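Side-chain contacts in epidermin leader peptide processing serine protease EpiP (Staphylococcus aureus subsp. aureus, PDB 3QFH), which probably cleaves the leader peptide from the precursor of the lantibiotic epidermin, acting as a subtilisin-like serine protease: residues F328-G332 with M333-D337; K304-P307 with A308-N312. All coordinates share one frame; numbering follows the deposited sequence.

Contact 1: residues F328-G332 with M333-D337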
loop_
_atom_site.group_PDB
_atom_site.type_symbol
_atom_site.label_atom_id
_atom_site.label_comp_id
_atom_site.label_asym_id
_atom_site.label_seq_id
_atom_site.Cartn_x
_atom_site.Cartn_y
_atom_site.Cartn_z
ATOM N N PHE A 328 12.799 -6.837 -10.357
ATOM C CA PHE A 328 12.114 -7.357 -9.184
ATOM C C PHE A 328 10.596 -7.159 -9.225
ATOM O O PHE A 328 9.892 -7.631 -8.352
ATOM C CB PHE A 328 12.662 -6.681 -7.920
ATOM C CG PHE A 328 12.638 -5.149 -7.960
ATOM C CD1 PHE A 328 13.824 -4.432 -8.110
ATOM C CD2 PHE A 328 11.463 -4.446 -7.820
ATOM C CE1 PHE A 328 13.832 -3.056 -8.147
ATOM C CE2 PHE A 328 11.451 -3.048 -7.843
ATOM C CZ PHE A 328 12.641 -2.351 -8.011
ATOM N N SER A 329 10.068 -6.458 -10.225
ATOM C CA SER A 329 8.631 -6.191 -10.225
ATOM C C SER A 329 7.780 -7.375 -10.663
ATOM O O SER A 329 8.020 -7.988 -11.693
ATOM C CB SER A 329 8.284 -5.005 -11.130
ATOM O OG SER A 329 6.918 -4.604 -10.915
ATOM N N ASN A 330 6.793 -7.712 -9.865
ATOM C CA ASN A 330 5.822 -8.680 -10.321
ATOM C C ASN A 330 5.092 -8.033 -11.509
ATOM O O ASN A 330 5.146 -6.801 -11.714
ATOM C CB ASN A 330 4.819 -9.046 -9.226
ATOM C CG ASN A 330 5.407 -9.962 -8.152
ATOM O OD1 ASN A 330 6.605 -10.314 -8.156
ATOM N ND2 ASN A 330 4.551 -10.371 -7.233
ATOM N N PHE A 331 4.445 -8.863 -12.305
ATOM C CA PHE A 331 3.689 -8.404 -13.452
ATOM C C PHE A 331 2.747 -9.507 -13.922
ATOM O O PHE A 331 2.698 -10.598 -13.333
ATOM C CB PHE A 331 4.653 -8.068 -14.581
ATOM C CG PHE A 331 5.421 -9.254 -15.087
ATOM C CD1 PHE A 331 5.039 -9.897 -16.257
ATOM C CD2 PHE A 331 6.516 -9.745 -14.378
ATOM C CE1 PHE A 331 5.734 -10.994 -16.718
ATOM C CE2 PHE A 331 7.223 -10.847 -14.836
ATOM C CZ PHE A 331 6.824 -11.474 -16.014
ATOM N N GLY A 332 2.029 -9.220 -15.003
ATOM C CA GLY A 332 1.168 -10.193 -15.649
ATOM C C GLY A 332 -0.138 -9.635 -16.166
ATOM O O GLY A 332 -0.575 -8.548 -15.761
ATOM N N MET A 333 -0.748 -10.348 -17.109
ATOM C CA MET A 333 -2.044 -9.938 -17.648
ATOM C C MET A 333 -3.034 -9.953 -16.513
ATOM O O MET A 333 -2.937 -10.778 -15.598
ATOM C CB MET A 333 -2.548 -10.872 -18.767
ATOM C CG MET A 333 -2.075 -10.548 -20.196
ATOM S SD MET A 333 -2.609 -8.931 -20.861
ATOM C CE MET A 333 -2.240 -9.183 -22.595
ATOM N N ASN A 334 -3.978 -9.028 -16.580
ATOM C CA ASN A 334 -5.029 -8.885 -15.589
ATOM C C ASN A 334 -4.504 -8.665 -14.183
ATOM O O ASN A 334 -5.061 -9.158 -13.202
ATOM C CB ASN A 334 -5.937 -10.106 -15.697
ATOM C CG ASN A 334 -6.462 -10.274 -17.104
ATOM O OD1 ASN A 334 -6.973 -9.320 -17.683
ATOM N ND2 ASN A 334 -6.314 -11.464 -17.672
ATOM N N TYR A 335 -3.423 -7.896 -14.111
ATOM C CA TYR A 335 -2.751 -7.596 -12.861
ATOM C C TYR A 335 -2.226 -6.172 -12.917
ATOM O O TYR A 335 -2.824 -5.297 -12.364
ATOM C CB TYR A 335 -1.633 -8.623 -12.629
ATOM C CG TYR A 335 -0.763 -8.434 -11.401
ATOM C CD1 TYR A 335 -1.187 -8.864 -10.157
ATOM C CD2 TYR A 335 0.506 -7.871 -11.501
ATOM C CE1 TYR A 335 -0.379 -8.724 -9.030
ATOM C CE2 TYR A 335 1.327 -7.731 -10.384
ATOM C CZ TYR A 335 0.873 -8.165 -9.147
ATOM O OH TYR A 335 1.668 -8.047 -8.028
ATOM N N THR A 336 -1.126 -5.941 -13.609
ATOM C CA THR A 336 -0.559 -4.593 -13.697
ATOM C C THR A 336 -1.497 -3.603 -14.419
ATOM O O THR A 336 -1.939 -3.876 -15.537
ATOM C CB THR A 336 0.770 -4.644 -14.456
ATOM O OG1 THR A 336 1.630 -5.597 -13.826
ATOM C CG2 THR A 336 1.444 -3.284 -14.488
ATOM N N ASP A 337 -1.782 -2.469 -13.773
ATOM C CA ASP A 337 -2.601 -1.398 -14.362
ATOM C C ASP A 337 -1.770 -0.229 -14.893
ATOM O O ASP A 337 -2.172 0.454 -15.856
ATOM C CB ASP A 337 -3.575 -0.860 -13.309
ATOM C CG ASP A 337 -4.597 -1.906 -12.882
ATOM O OD1 ASP A 337 -5.247 -2.490 -13.770
ATOM O OD2 ASP A 337 -4.756 -2.152 -11.672
HETATM O O HOH W 1 4.242 -4.791 -13.504
HETATM O O HOH W 2 -2.141 -6.186 -16.786
#
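The ring of Tyr-335 lies obliquely against the backbone of Phe-331 and Gly-332 and reaches the side chain of Asn-330. The chain here doubles back in the loop joining strands 314-319 and 338-341, the last two of the parallel sheet of the subtilisin-like fold. With CG anti to the backbone N (chi1 177°), the ring runs back along the preceding residues: its CD2 sits 3.7 Å from Phe-331 C, while its OH meets Asn-330 CB at 3.5 Å. The Asn-330 amide and the Tyr-335 ring are turned 43° against each other, and they do not bond directly. Both polar ends converge instead on the carboxylate of Asp-305, with Gly-279 N also donating to Tyr-335 OH, so the two groups are fixed by a common partner.

The backbone closes the turn only loosely, since Thr-336 N gives Gly-332 O a weak hydrogen bond of 3.4 Å. Gly-332 O also lies 3.3 Å from Tyr-335 CB. Thr-336 OG1 approaches Phe-331 CA to 3.5 Å, and a water joins the two limbs, donating to Asn-330 O at 2.8 Å and hydrogen-bonding Thr-336 OG1 at the same 2.8 Å. Asn-330 O has a further donor in Ser-329 OG, 2.9 Å away, in the carbonyl plane on a lone pair at a C=O...OG angle of 136°.

Contact 2: residues K304-P307 with A308-N312; sequences KDVP and ASMDN
Strand 302-306 leads through a cis peptide bond before Pro-307 into a type I beta turn from Pro-307 to Met-310, closed by a hydrogen bond of 3.0 Å from Met-310 N to Pro-307 O. In that bond the donor stands above the carbonyl plane, 58° out of it. A second link reaches further back, from Ser-309 N to Asp-305 O at 3.0 Å, with a C=O...N angle of 158°.

The Ser-309 hydroxyl, its OG set between the backbone N and the carbonyl carbon (chi1 63°), turns back towards the strand and appears to add a second donor to Asp-305 O, though the modelled OG to O separation of 2.5 Å is too close to trust exactly. Lys-304 runs alongside, its aliphatic CE 3.4 Å from Ser-309 OG, which puts methylene carbon rather than the ammonium nearest the hydroxyl.

The Met-310 side chain, straight beyond CG, reaches back over Pro-307 to Val-306. Its SD passes Pro-307 CB at 4.1 Å and its terminal CE meets Val-306 CB at 3.9 Å, crossing the branched side chain obliquely. Ala-308 CB lies 4.1 Å from Asp-305 OD2, an oxygen that accepts hydrogen bonds from Tyr-335 OH and Asn-330 ND2.

The turn joins the antiparallel pair of strands 302-306 and 237-241 to strand 314-319 of the parallel sheet of the subtilisin-like fold. Helix 254-269 covers this face: Val-306 touches Leu-260, Pro-307 touches Ile-264 and Met-310 touches Gln-261. Towards the parallel sheet, Ala-308 O accepts a hydrogen bond from Thr-315 OG1.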
loop_
_atom_site.group_PDB
_atom_site.type_symbol
_atom_site.label_atom_id
_atom_site.label_comp_id
_atom_site.label_asym_id
_atom_site.label_seq_id
_atom_site.Cartn_x
_atom_site.Cartn_y
_atom_site.Cartn_z
ATOM N N LYS A 304 -2.314 -16.250 -3.617
ATOM C CA LYS A 304 -2.544 -14.985 -4.323
ATOM C C LYS A 304 -1.717 -13.846 -3.753
ATOM O O LYS A 304 -1.457 -13.797 -2.550
ATOM C CB LYS A 304 -4.018 -14.589 -4.282
ATOM C CG LYS A 304 -4.946 -15.536 -5.020
ATOM C CD LYS A 304 -6.277 -14.871 -5.368
ATOM C CE LYS A 304 -6.104 -13.791 -6.446
ATOM N NZ LYS A 304 -7.368 -13.085 -6.791
ATOM N N ASP A 305 -1.299 -12.938 -4.631
ATOM C CA ASP A 305 -0.544 -11.759 -4.241
ATOM C C ASP A 305 -1.604 -10.708 -3.901
ATOM O O ASP A 305 -2.307 -10.254 -4.788
ATOM C CB ASP A 305 0.346 -11.319 -5.413
ATOM C CG ASP A 305 1.241 -10.133 -5.085
ATOM O OD1 ASP A 305 1.324 -9.737 -3.908
ATOM O OD2 ASP A 305 1.877 -9.596 -6.026
ATOM N N VAL A 306 -1.737 -10.345 -2.622
ATOM C CA VAL A 306 -2.778 -9.405 -2.203
ATOM C C VAL A 306 -2.223 -8.210 -1.414
ATOM O O VAL A 306 -1.223 -8.319 -0.716
ATOM C CB VAL A 306 -3.878 -10.112 -1.381
ATOM C CG1 VAL A 306 -4.331 -11.376 -2.095
ATOM C CG2 VAL A 306 -3.412 -10.434 0.014
ATOM N N PRO A 307 -2.881 -7.052 -1.519
ATOM C CA PRO A 307 -4.091 -6.786 -2.283
ATOM C C PRO A 307 -3.880 -6.472 -3.774
ATOM O O PRO A 307 -4.847 -6.149 -4.460
ATOM C CB PRO A 307 -4.667 -5.556 -1.574
ATOM C CG PRO A 307 -3.457 -4.812 -1.109
ATOM C CD PRO A 307 -2.428 -5.859 -0.772
ATOM N N ALA A 308 -2.655 -6.603 -4.275
ATOM C CA ALA A 308 -2.363 -6.246 -5.673
ATOM C C ALA A 308 -3.245 -6.935 -6.707
ATOM O O ALA A 308 -3.562 -6.330 -7.728
ATOM C CB ALA A 308 -0.876 -6.493 -6.008
ATOM N N SER A 309 -3.620 -8.187 -6.466
ATOM C CA SER A 309 -4.427 -8.937 -7.431
ATOM C C SER A 309 -5.916 -8.911 -7.098
ATOM O O SER A 309 -6.685 -9.595 -7.728
ATOM C CB SER A 309 -3.966 -10.401 -7.482
ATOM O OG SER A 309 -4.176 -11.024 -6.216
ATOM N N MET A 310 -6.317 -8.127 -6.109
ATOM C CA MET A 310 -7.727 -8.089 -5.713
ATOM C C MET A 310 -8.573 -7.160 -6.575
ATOM O O MET A 310 -8.059 -6.375 -7.349
ATOM C CB MET A 310 -7.856 -7.707 -4.241
ATOM C CG MET A 310 -7.586 -8.868 -3.265
ATOM S SD MET A 310 -7.670 -8.284 -1.557
ATOM C CE MET A 310 -7.724 -9.831 -0.635
ATOM N N ASP A 311 -9.886 -7.262 -6.435
ATOM C CA ASP A 311 -10.779 -6.407 -7.193
ATOM C C ASP A 311 -10.752 -4.987 -6.642
ATOM O O ASP A 311 -10.574 -4.775 -5.430
ATOM C CB ASP A 311 -12.211 -6.947 -7.123
ATOM C CG ASP A 311 -12.333 -8.361 -7.682
ATOM O OD1 ASP A 311 -11.574 -8.715 -8.623
ATOM O OD2 ASP A 311 -13.197 -9.112 -7.180
ATOM N N ASN A 312 -10.923 -4.029 -7.550
ATOM C CA ASN A 312 -11.003 -2.620 -7.221
ATOM C C ASN A 312 -9.741 -1.970 -6.637
ATOM O O ASN A 312 -9.803 -1.127 -5.762
ATOM C CB ASN A 312 -12.203 -2.395 -6.322
ATOM C CG ASN A 312 -13.494 -2.792 -6.999
ATOM O OD1 ASN A 312 -13.751 -2.367 -8.108
ATOM N ND2 ASN A 312 -14.313 -3.601 -6.326
#

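In the fold
Contact 2 comes first along the chain and contact 1 follows, separated by strand 314-319; their centres are about 11 Å apart. They meet at the carboxylate of Asp-305, where OD2 lies 2.5 Å from Tyr-335 OH and 3.0 Å from Asn-330 ND2, both probable hydrogen bonds. Tyr-335 OH is also 3.6 Å from Ala-308 CB and Tyr-335 CD1 4.2 Å from Ser-309 CB, so the tyrosine of contact 1 rests against the turn of contact 2. Strand 302-306 is thereby tied to the loop that leads into the edge strand 338-341. Both contacts belong to the subtilase part of the chain, in which Ser-383, His-177 and Asp-130 probably form the catalytic triad; neither contains a triad residue.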